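Local coordinates for protein diacylglycerol lipase (Aspergillus oryzae, PDB 5XK2) that probably hydrolyses the ester bonds of mono- and diacylglycerols as a fungal lipase of the class 3 family, with an alpha/beta-hydrolase fold, at residues G90-R95 with H274-K279; N204-P209 with V269-H274; T122-V127 with A163-T168; T134-K139 with K169-I174. All blocks are in the same frame, centred on the assembly; numbering follows the deposited sequence.

Contact 1 (G90-R95 with H274-K279); sequences GSYSIR and HADACK
Tyr-92 and Lys-279 stand nearest across the two backbones, their CA atoms 8.9 Å apart, so the loop 90-95 and the two overlapping type I turns of 274-279 meet through side chains alone. The ring of Tyr-92 spans the distance between them. With CG anti to the backbone N (chi1 -165°), it reaches toward the turns, and its OH gives a hydrogen bond of 3.0 Å to OD2 of Asp-276. The donor stands above the carboxylate plane, 39° out of it, while OD2 itself lies near the plane of the ring. Lys-279 lays its aliphatic chain over one face: CD sits 3.8 Å from the ring centroid, nearly on the normal, as a CH-pi contact, and CE drifts toward CD2 of Tyr-92. Its NZ, 5.5 Å from that centroid, adds at most a weak cation-pi attraction. A lysine suits this exposed position because its methylenes pack while its ammonium can stay in water. Outside the two segments, OD2 of Asp-276 has a stronger partner, a salt bridge to NH2 of Arg-95 of the second subunit; that positive charge probably keeps the carboxylate ionised. Ser-93 caps helix 94-98 through OG to the N of Asn-96, and Cys-278 is disulfide-bonded to Cys-30. Tyrosine, aspartate and the partner arginine thus form part of a subunit interface, where the loop after strand 83-89 of the alpha/beta-hydrolase sheet meets the C-terminal tail.

Contact 2 (N204-P209 with V269-H274); sequences NDDPVP and VWYFIH
Tyr-271 OH donates a hydrogen bond of 2.6 Å to OD2 of Asp-206. It arrives on the anti lone pair of that oxygen. OD2 lies at the edge of the phenol, near its plane, and the carboxylate is turned 69° from the ring. A looser touch comes from Pro-209, whose CG is 4.1 Å from the same OH. Tyrosine fits here because its long ring carries a polar tip from the loop 269-274 into a buried place where a carboxylate needs donors. With chi1 at 178°, Asp-206 swings its carboxylate away from its own N toward the 269-274 loop, and both oxygens accept bonds. OD2 also accepts from ND1 of His-268, and Ser-153, His-268 and Asp-206 have the geometry of a Ser-His-Asp triad, as in other alpha/beta-hydrolases; Tyr-271 would then be a second-shell donor that fixes the orientation of the acid. OD1 is taken by the backbone N of Val-208, 3.0 Å away, closing an Asx turn that ties the carboxylate to its own loop. That bond is fairly straight, at 162°, but its donor lies well above the carboxylate plane. Farther out, the Tyr-271 ring packs on Phe-201 and Ile-227 of the central sheet, while Asn-252 ND2 bonds to the carbonyl oxygens of Asn-204 and Asp-206.

Contact 3 (T122-V127 with A163-T168); sequences TAWKVV and AADLRT
Trp-124 of helix 118-138 reaches across to Asp-165 and Leu-166 of helix 154-168, joining two helices of the alpha/beta-hydrolase fold. From CB the indole is carried toward the other helix, its CG anti to the backbone N (chi1 160°). CD1, on the pyrrole side, comes to 3.8 Å from OD2 of Asp-165. The next atom, NE1, makes the polar link: its N-H points to OD2 of Asp-165 over 2.7 Å, at 163°. The acceptor lies almost in the indole plane and offers its anti lone pair, with the carboxylate turned nearly perpendicular to the ring. NE1 also passes 3.5 Å from CB of Asp-165. Farther round the six-membered ring, CZ2 and CH2 meet the isobutyl group of Leu-166, CH2 standing 3.9 Å from its CG. Tryptophan suits this buried site because one flat group supplies both an N-H and a broad apolar rim; aspartate is short enough to receive that N-H beside the helix. Its OD2 is salt-bridged to Arg-128 NH1 as well, so the buried negative charge is probably balanced. Within helix 154-168, OG1 of Thr-168 donates to the main-chain O of Asp-165 at 2.7 Å, on a lone pair in the carbonyl plane.

Contact 4 (T134-K139 with K169-I174); sequences TLDELK and KNYDAI
OD1 of Asp-136 takes a short hydrogen bond, 2.5 Å long, from the OH of Tyr-171. The hydroxyl approaches on the syn side of the carboxylate, 22° out of its plane; carboxylate and ring are 20° apart, and OD1 lies in the plane of the phenol at its edge. OD2 of Asp-136 is farther off, 3.5 Å from the same OH. Beneath this polar end the ring rests on Leu-135: CD1 stands 4.0 Å above one face, offset toward the rim, and CB is 4.0 Å from CE1 of Tyr-171. Asp-136, with CG anti to its carbonyl carbon (chi1 -72°), swings its carboxylate to the hydroxyl, while Leu-135, the preceding residue, packs on the ring face. Tyrosine suits such a half-buried edge, offering a greasy face inward and a hydroxyl to an exposed acid. Its backbone N bonds to the O of Leu-166 in a Schellman motif that ends helix 154-168, with Asn-170, at positive phi, as the C-prime residue. The contact thus joins the last turn of helix 118-138 to the link from helix 154-168 into strand 173-178, while Leu-135 packs on Ile-84 and Val-86 of strand 83-89.

In the fold
Contacts 3 and 4 lie side by side, centres about 12 Å apart, and share helix 118-138; their segments alternate along the chain, and helix 154-168, in contact 3, is followed in the chain by strand 173-178, in contact 4. Leu-166 packs on Leu-135 where they touch. Contacts 1 and 2 form a second pair, centres about 11 Å apart, sharing His-274 and both touching the second subunit. Contact 1 closes the longest loop and encloses the other three; contacts 3 and 4 close before contact 2 opens. Contacts 3 and 4 both lie on the opposite side of the chain's centre from contact 2, which holds the probable catalytic acid; contacts 2 and 4 are about 29 Å apart between centres.

Contact 1 (G90-R95 with H274-K279)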
# COMPACT_ATOMS: atom_id res chain seq x y z
N GLY A 90 7.93 9.69 -5.94
CA GLY A 90 8.41 8.32 -6.00
C GLY A 90 7.26 7.38 -6.31
O GLY A 90 6.18 7.80 -6.73
N SER A 91 7.49 6.10 -6.10
CA SER A 91 6.46 5.10 -6.34
C SER A 91 5.29 5.29 -5.38
O SER A 91 5.47 5.53 -4.16
CB SER A 91 7.05 3.70 -6.19
OG SER A 91 6.07 2.73 -6.51
N TYR A 92 4.08 5.18 -5.92
CA TYR A 92 2.89 5.34 -5.09
C TYR A 92 2.53 4.06 -4.36
O TYR A 92 1.86 4.09 -3.32
CB TYR A 92 1.70 5.79 -5.93
CG TYR A 92 0.56 6.32 -5.09
CD1 TYR A 92 0.63 7.59 -4.51
CD2 TYR A 92 -0.59 5.57 -4.90
CE1 TYR A 92 -0.41 8.08 -3.74
CE2 TYR A 92 -1.64 6.06 -4.14
CZ TYR A 92 -1.54 7.31 -3.56
OH TYR A 92 -2.58 7.80 -2.80
N SER A 93 3.02 2.92 -4.85
CA SER A 93 2.60 1.69 -4.20
C SER A 93 3.54 1.39 -3.04
O SER A 93 4.67 0.93 -3.22
CB SER A 93 2.61 0.51 -5.18
OG SER A 93 2.36 -0.71 -4.50
N ILE A 94 3.02 1.60 -1.84
CA ILE A 94 3.77 1.32 -0.62
C ILE A 94 3.94 -0.18 -0.46
O ILE A 94 5.00 -0.65 -0.05
CB ILE A 94 3.07 1.89 0.62
CG1 ILE A 94 2.98 3.41 0.53
CG2 ILE A 94 3.81 1.48 1.89
CD1 ILE A 94 4.33 4.12 0.60
N ARG A 95 2.90 -0.94 -0.81
CA ARG A 95 3.00 -2.39 -0.67
C ARG A 95 4.11 -2.94 -1.57
O ARG A 95 4.86 -3.81 -1.14
CB ARG A 95 1.65 -3.08 -0.95
CG ARG A 95 1.17 -3.08 -2.40
CD ARG A 95 -0.16 -3.82 -2.54
NE ARG A 95 -0.01 -5.27 -2.42
CZ ARG A 95 -1.02 -6.13 -2.28
NH1 ARG A 95 -2.27 -5.70 -2.25
NH2 ARG A 95 -0.77 -7.43 -2.18
N HIS A 274 -2.95 18.24 2.33
CA HIS A 274 -3.17 16.86 1.94
C HIS A 274 -2.23 16.63 0.77
O HIS A 274 -2.54 16.96 -0.37
CB HIS A 274 -4.65 16.67 1.54
CG HIS A 274 -5.05 15.25 1.31
ND1 HIS A 274 -6.34 14.89 0.98
CD2 HIS A 274 -4.34 14.10 1.38
CE1 HIS A 274 -6.40 13.58 0.83
NE2 HIS A 274 -5.20 13.07 1.07
N ALA A 275 -1.10 15.99 1.06
CA ALA A 275 0.06 16.10 0.17
C ALA A 275 -0.10 15.34 -1.13
O ALA A 275 0.42 15.76 -2.16
CB ALA A 275 1.33 15.62 0.91
N ASP A 276 -0.74 14.18 -1.07
CA ASP A 276 -0.90 13.34 -2.25
C ASP A 276 -2.28 13.42 -2.89
O ASP A 276 -2.65 12.52 -3.66
CB ASP A 276 -0.54 11.90 -1.93
CG ASP A 276 -1.53 11.26 -0.98
OD1 ASP A 276 -2.24 12.00 -0.27
OD2 ASP A 276 -1.62 10.02 -0.97
N ALA A 277 -3.10 14.40 -2.51
CA ALA A 277 -4.48 14.45 -2.99
C ALA A 277 -4.62 14.47 -4.51
O ALA A 277 -5.65 14.06 -5.04
CB ALA A 277 -5.20 15.64 -2.40
N CYS A 278 -3.60 14.94 -5.22
CA CYS A 278 -3.71 15.14 -6.66
C CYS A 278 -3.53 13.83 -7.42
O CYS A 278 -3.70 13.80 -8.64
CB CYS A 278 -2.70 16.18 -7.13
SG CYS A 278 -3.18 17.09 -8.63
N LYS A 279 -3.22 12.75 -6.72
CA LYS A 279 -3.22 11.44 -7.35
C LYS A 279 -4.68 10.97 -7.50
O LYS A 279 -5.39 10.79 -6.52
CB LYS A 279 -2.41 10.43 -6.55
CG LYS A 279 -2.67 8.99 -6.98
CD LYS A 279 -1.45 8.38 -7.66
CE LYS A 279 -1.79 7.04 -8.31
NZ LYS A 279 -1.50 7.04 -9.78

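Contact 2 (N204-P209 with V269-H274)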
# COMPACT_ATOMS: atom_id res chain seq x y z
N ASN A 204 3.47 12.84 13.40
CA ASN A 204 2.93 11.89 14.38
C ASN A 204 3.53 10.50 14.18
O ASN A 204 4.76 10.36 14.16
CB ASN A 204 1.39 11.87 14.31
CG ASN A 204 0.79 13.16 14.87
OD1 ASN A 204 1.36 13.76 15.78
ND2 ASN A 204 -0.34 13.59 14.31
N ASP A 205 2.67 9.49 14.05
CA ASP A 205 3.07 8.08 13.98
C ASP A 205 3.20 7.57 12.54
O ASP A 205 3.05 6.37 12.29
CB ASP A 205 2.13 7.19 14.80
CG ASP A 205 0.67 7.31 14.41
OD1 ASP A 205 0.32 8.18 13.59
OD2 ASP A 205 -0.14 6.53 14.97
N ASP A 206 3.40 8.47 11.59
CA ASP A 206 3.58 8.04 10.18
C ASP A 206 4.57 6.86 10.10
O ASP A 206 5.67 6.94 10.61
CB ASP A 206 4.08 9.25 9.38
CG ASP A 206 4.34 8.94 7.92
OD1 ASP A 206 4.11 7.80 7.46
OD2 ASP A 206 4.78 9.89 7.22
N PRO A 207 4.15 5.72 9.52
CA PRO A 207 5.07 4.57 9.48
C PRO A 207 6.23 4.70 8.49
O PRO A 207 7.26 4.03 8.66
CB PRO A 207 4.16 3.41 9.08
CG PRO A 207 3.05 4.04 8.29
CD PRO A 207 2.81 5.39 8.97
N VAL A 208 6.06 5.50 7.45
CA VAL A 208 7.03 5.49 6.36
C VAL A 208 8.43 5.97 6.77
O VAL A 208 9.41 5.34 6.38
CB VAL A 208 6.47 6.27 5.14
CG1 VAL A 208 7.51 6.34 4.01
CG2 VAL A 208 5.19 5.55 4.63
N PRO A 209 8.55 7.04 7.59
CA PRO A 209 9.89 7.46 8.04
C PRO A 209 10.59 6.45 8.95
O PRO A 209 11.69 6.74 9.41
CB PRO A 209 9.63 8.79 8.76
CG PRO A 209 8.41 9.32 8.08
CD PRO A 209 7.55 8.08 7.91
N VAL A 269 -0.19 11.12 4.85
CA VAL A 269 -0.65 11.96 3.76
C VAL A 269 -0.97 13.38 4.19
O VAL A 269 -1.28 14.21 3.33
CB VAL A 269 -1.88 11.34 3.05
CG1 VAL A 269 -1.55 9.91 2.65
CG2 VAL A 269 -3.11 11.36 3.96
N TRP A 270 -0.85 13.68 5.49
CA TRP A 270 -1.13 15.03 5.97
C TRP A 270 0.15 15.68 6.49
O TRP A 270 0.49 15.52 7.65
CB TRP A 270 -2.19 14.97 7.09
CG TRP A 270 -3.51 14.43 6.63
CD1 TRP A 270 -3.98 13.16 6.78
CD2 TRP A 270 -4.52 15.15 5.90
NE1 TRP A 270 -5.23 13.04 6.19
CE2 TRP A 270 -5.58 14.25 5.65
CE3 TRP A 270 -4.63 16.46 5.44
CZ2 TRP A 270 -6.73 14.62 4.95
CZ3 TRP A 270 -5.80 16.84 4.75
CH2 TRP A 270 -6.82 15.92 4.52
N TYR A 271 0.80 16.46 5.62
CA TYR A 271 1.99 17.22 5.99
C TYR A 271 1.68 18.65 5.60
O TYR A 271 1.93 19.07 4.48
CB TYR A 271 3.23 16.66 5.25
CG TYR A 271 3.84 15.47 5.95
CD1 TYR A 271 3.20 14.22 5.94
CD2 TYR A 271 5.03 15.60 6.64
CE1 TYR A 271 3.76 13.12 6.62
CE2 TYR A 271 5.60 14.51 7.31
CZ TYR A 271 4.96 13.29 7.30
OH TYR A 271 5.53 12.23 7.97
N PHE A 272 1.16 19.38 6.57
CA PHE A 272 0.56 20.71 6.44
C PHE A 272 -0.65 20.79 5.53
O PHE A 272 -1.67 21.34 5.93
CB PHE A 272 1.59 21.71 5.91
CG PHE A 272 2.82 21.78 6.74
CD1 PHE A 272 2.80 22.45 7.97
CD2 PHE A 272 3.99 21.17 6.33
CE1 PHE A 272 3.94 22.50 8.78
CE2 PHE A 272 5.14 21.22 7.14
CZ PHE A 272 5.11 21.88 8.36
N ILE A 273 -0.62 20.03 4.44
CA ILE A 273 -1.70 20.00 3.46
C ILE A 273 -1.96 18.53 3.17
O ILE A 273 -1.21 17.68 3.64
CB ILE A 273 -1.33 20.71 2.12
CG1 ILE A 273 -0.15 20.00 1.44
CG2 ILE A 273 -1.02 22.19 2.35
CD1 ILE A 273 0.16 20.49 -0.01
N HIS A 274 -2.95 18.24 2.33
CA HIS A 274 -3.17 16.86 1.94
C HIS A 274 -2.23 16.63 0.77
O HIS A 274 -2.54 16.96 -0.37
CB HIS A 274 -4.65 16.67 1.54
CG HIS A 274 -5.05 15.25 1.31
ND1 HIS A 274 -6.34 14.89 0.98
CD2 HIS A 274 -4.34 14.10 1.38
CE1 HIS A 274 -6.40 13.58 0.83
NE2 HIS A 274 -5.20 13.07 1.07

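Contact 3 (T122-V127 with A163-T168)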
# COMPACT_ATOMS: atom_id res chain seq x y z
N THR A 122 19.13 4.70 -7.38
CA THR A 122 18.88 4.35 -8.79
C THR A 122 17.87 5.31 -9.44
O THR A 122 18.10 5.78 -10.56
CB THR A 122 18.37 2.90 -8.91
OG1 THR A 122 19.40 2.01 -8.43
CG2 THR A 122 18.04 2.56 -10.37
N ALA A 123 16.81 5.63 -8.71
CA ALA A 123 15.79 6.55 -9.22
C ALA A 123 16.40 7.90 -9.57
O ALA A 123 16.12 8.47 -10.62
CB ALA A 123 14.67 6.71 -8.20
N TRP A 124 17.25 8.43 -8.68
CA TRP A 124 17.91 9.70 -8.94
C TRP A 124 18.85 9.59 -10.13
O TRP A 124 18.88 10.47 -10.98
CB TRP A 124 18.69 10.14 -7.69
CG TRP A 124 19.79 11.16 -7.91
CD1 TRP A 124 21.11 11.02 -7.58
CD2 TRP A 124 19.66 12.47 -8.48
NE1 TRP A 124 21.81 12.15 -7.90
CE2 TRP A 124 20.95 13.07 -8.44
CE3 TRP A 124 18.59 13.21 -9.00
CZ2 TRP A 124 21.19 14.36 -8.92
CZ3 TRP A 124 18.83 14.50 -9.46
CH2 TRP A 124 20.12 15.06 -9.43
N LYS A 125 19.60 8.50 -10.19
CA LYS A 125 20.58 8.33 -11.28
C LYS A 125 19.93 8.31 -12.67
O LYS A 125 20.53 8.77 -13.63
CB LYS A 125 21.38 7.04 -11.09
CG LYS A 125 22.44 7.14 -10.03
CD LYS A 125 23.50 6.08 -10.26
CE LYS A 125 24.32 6.40 -11.50
NZ LYS A 125 25.11 5.22 -11.94
N VAL A 126 18.71 7.79 -12.76
CA VAL A 126 18.00 7.71 -14.03
C VAL A 126 17.66 9.10 -14.56
O VAL A 126 17.65 9.33 -15.77
CB VAL A 126 16.71 6.85 -13.90
CG1 VAL A 126 15.79 7.03 -15.10
CG2 VAL A 126 17.07 5.38 -13.73
N VAL A 127 17.32 10.04 -13.66
CA VAL A 127 17.01 11.40 -14.10
C VAL A 127 18.09 12.47 -13.87
O VAL A 127 17.91 13.63 -14.27
CB VAL A 127 15.69 11.87 -13.45
CG1 VAL A 127 14.52 11.07 -14.01
CG2 VAL A 127 15.74 11.74 -11.94
N ALA A 163 19.61 16.02 -3.50
CA ALA A 163 20.19 17.21 -2.89
C ALA A 163 21.64 16.95 -2.47
O ALA A 163 22.51 17.79 -2.69
CB ALA A 163 19.35 17.66 -1.66
N ALA A 164 21.88 15.81 -1.84
CA ALA A 164 23.22 15.44 -1.37
C ALA A 164 24.21 15.47 -2.54
O ALA A 164 25.29 16.07 -2.46
CB ALA A 164 23.20 14.07 -0.74
N ASP A 165 23.82 14.83 -3.63
CA ASP A 165 24.68 14.72 -4.81
C ASP A 165 24.89 16.09 -5.46
O ASP A 165 26.03 16.49 -5.75
CB ASP A 165 24.05 13.71 -5.79
CG ASP A 165 24.97 13.30 -6.92
OD1 ASP A 165 26.20 13.44 -6.81
OD2 ASP A 165 24.44 12.81 -7.94
N LEU A 166 23.79 16.82 -5.70
CA LEU A 166 23.89 18.13 -6.29
C LEU A 166 24.83 19.05 -5.52
O LEU A 166 25.61 19.79 -6.12
CB LEU A 166 22.50 18.77 -6.42
CG LEU A 166 21.64 18.11 -7.50
CD1 LEU A 166 20.21 18.66 -7.44
CD2 LEU A 166 22.21 18.36 -8.92
N ARG A 167 24.79 19.00 -4.19
CA ARG A 167 25.67 19.84 -3.40
C ARG A 167 27.14 19.51 -3.62
O ARG A 167 27.96 20.42 -3.62
CB ARG A 167 25.34 19.72 -1.91
CG ARG A 167 24.01 20.36 -1.53
CD ARG A 167 23.56 19.72 -0.21
NE ARG A 167 22.25 20.23 0.18
CZ ARG A 167 21.54 19.70 1.17
NH1 ARG A 167 21.99 18.62 1.80
NH2 ARG A 167 20.36 20.23 1.49
N THR A 168 27.45 18.24 -3.82
CA THR A 168 28.86 17.87 -4.07
C THR A 168 29.31 18.39 -5.44
O THR A 168 30.50 18.42 -5.74
CB THR A 168 29.11 16.34 -4.00
OG1 THR A 168 28.49 15.65 -5.10
CG2 THR A 168 28.61 15.77 -2.67

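Contact 4 (T134-K139 with K169-I174)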
# COMPACT_ATOMS: atom_id res chain seq x y z
N THR A 134 19.35 20.74 -17.27
CA THR A 134 18.34 21.79 -17.14
C THR A 134 18.77 22.88 -16.15
O THR A 134 18.58 24.06 -16.42
CB THR A 134 16.99 21.19 -16.71
OG1 THR A 134 16.55 20.25 -17.71
CG2 THR A 134 15.94 22.29 -16.57
N LEU A 135 19.36 22.50 -15.01
CA LEU A 135 19.85 23.49 -14.07
C LEU A 135 20.89 24.40 -14.75
O LEU A 135 20.86 25.62 -14.59
CB LEU A 135 20.46 22.82 -12.83
CG LEU A 135 19.45 22.08 -11.95
CD1 LEU A 135 20.17 21.43 -10.76
CD2 LEU A 135 18.38 23.03 -11.44
N ASP A 136 21.77 23.78 -15.52
CA ASP A 136 22.82 24.52 -16.21
C ASP A 136 22.23 25.49 -17.25
O ASP A 136 22.68 26.64 -17.37
CB ASP A 136 23.81 23.55 -16.85
CG ASP A 136 24.69 22.83 -15.82
OD1 ASP A 136 24.61 23.14 -14.60
OD2 ASP A 136 25.48 21.96 -16.24
N GLU A 137 21.20 25.05 -17.97
CA GLU A 137 20.54 25.90 -18.96
C GLU A 137 19.85 27.10 -18.27
O GLU A 137 19.84 28.20 -18.81
CB GLU A 137 19.52 25.10 -19.77
CG GLU A 137 20.15 24.10 -20.73
CD GLU A 137 19.16 23.10 -21.29
OE1 GLU A 137 18.01 23.07 -20.81
OE2 GLU A 137 19.54 22.37 -22.24
N LEU A 138 19.29 26.87 -17.09
CA LEU A 138 18.55 27.92 -16.40
C LEU A 138 19.44 28.94 -15.71
O LEU A 138 19.02 30.05 -15.42
CB LEU A 138 17.59 27.30 -15.38
CG LEU A 138 16.42 26.58 -16.01
CD1 LEU A 138 15.67 25.76 -14.95
CD2 LEU A 138 15.48 27.62 -16.65
N LYS A 139 20.68 28.57 -15.45
CA LYS A 139 21.52 29.42 -14.61
C LYS A 139 21.75 30.85 -15.14
O LYS A 139 21.59 31.80 -14.38
CB LYS A 139 22.88 28.73 -14.38
CG LYS A 139 23.82 29.51 -13.48
CD LYS A 139 23.53 29.25 -12.02
CE LYS A 139 24.77 29.49 -11.17
NZ LYS A 139 24.73 30.84 -10.55
N LYS A 169 28.33 18.73 -6.27
CA LYS A 169 28.58 19.30 -7.60
C LYS A 169 28.48 20.83 -7.64
O LYS A 169 28.37 21.42 -8.71
CB LYS A 169 27.63 18.65 -8.61
CG LYS A 169 27.85 17.15 -8.78
CD LYS A 169 26.77 16.56 -9.70
CE LYS A 169 26.82 15.04 -9.77
NZ LYS A 169 28.15 14.46 -9.53
N ASN A 170 28.43 21.44 -6.46
CA ASN A 170 28.41 22.89 -6.23
C ASN A 170 27.04 23.56 -6.34
O ASN A 170 26.96 24.78 -6.23
CB ASN A 170 29.37 23.68 -7.16
CG ASN A 170 30.77 23.11 -7.18
OD1 ASN A 170 31.35 22.94 -8.24
ND2 ASN A 170 31.33 22.82 -6.00
N TYR A 171 25.98 22.79 -6.59
CA TYR A 171 24.64 23.39 -6.61
C TYR A 171 24.20 23.55 -5.16
O TYR A 171 24.23 22.59 -4.41
CB TYR A 171 23.64 22.51 -7.39
CG TYR A 171 24.04 22.25 -8.82
CD1 TYR A 171 23.68 23.13 -9.85
CD2 TYR A 171 24.79 21.12 -9.16
CE1 TYR A 171 24.06 22.89 -11.17
CE2 TYR A 171 25.18 20.89 -10.46
CZ TYR A 171 24.82 21.77 -11.47
OH TYR A 171 25.23 21.51 -12.75
N ASP A 172 23.73 24.73 -4.77
CA ASP A 172 23.56 24.90 -3.34
C ASP A 172 22.12 24.52 -3.04
O ASP A 172 21.30 25.35 -2.64
CB ASP A 172 23.87 26.37 -3.01
CG ASP A 172 23.80 26.70 -1.54
OD1 ASP A 172 24.09 25.82 -0.70
OD2 ASP A 172 23.46 27.87 -1.22
N ALA A 173 21.89 23.22 -2.97
CA ALA A 173 20.51 22.73 -2.93
C ALA A 173 19.93 22.86 -1.52
O ALA A 173 20.61 22.54 -0.54
CB ALA A 173 20.45 21.29 -3.38
N ILE A 174 18.70 23.36 -1.44
CA ILE A 174 17.95 23.42 -0.19
C ILE A 174 16.95 22.27 -0.23
O ILE A 174 16.15 22.17 -1.18
CB ILE A 174 17.17 24.75 -0.04
CG1 ILE A 174 18.02 25.97 -0.41
CG2 ILE A 174 16.56 24.85 1.36
CD1 ILE A 174 19.28 26.12 0.42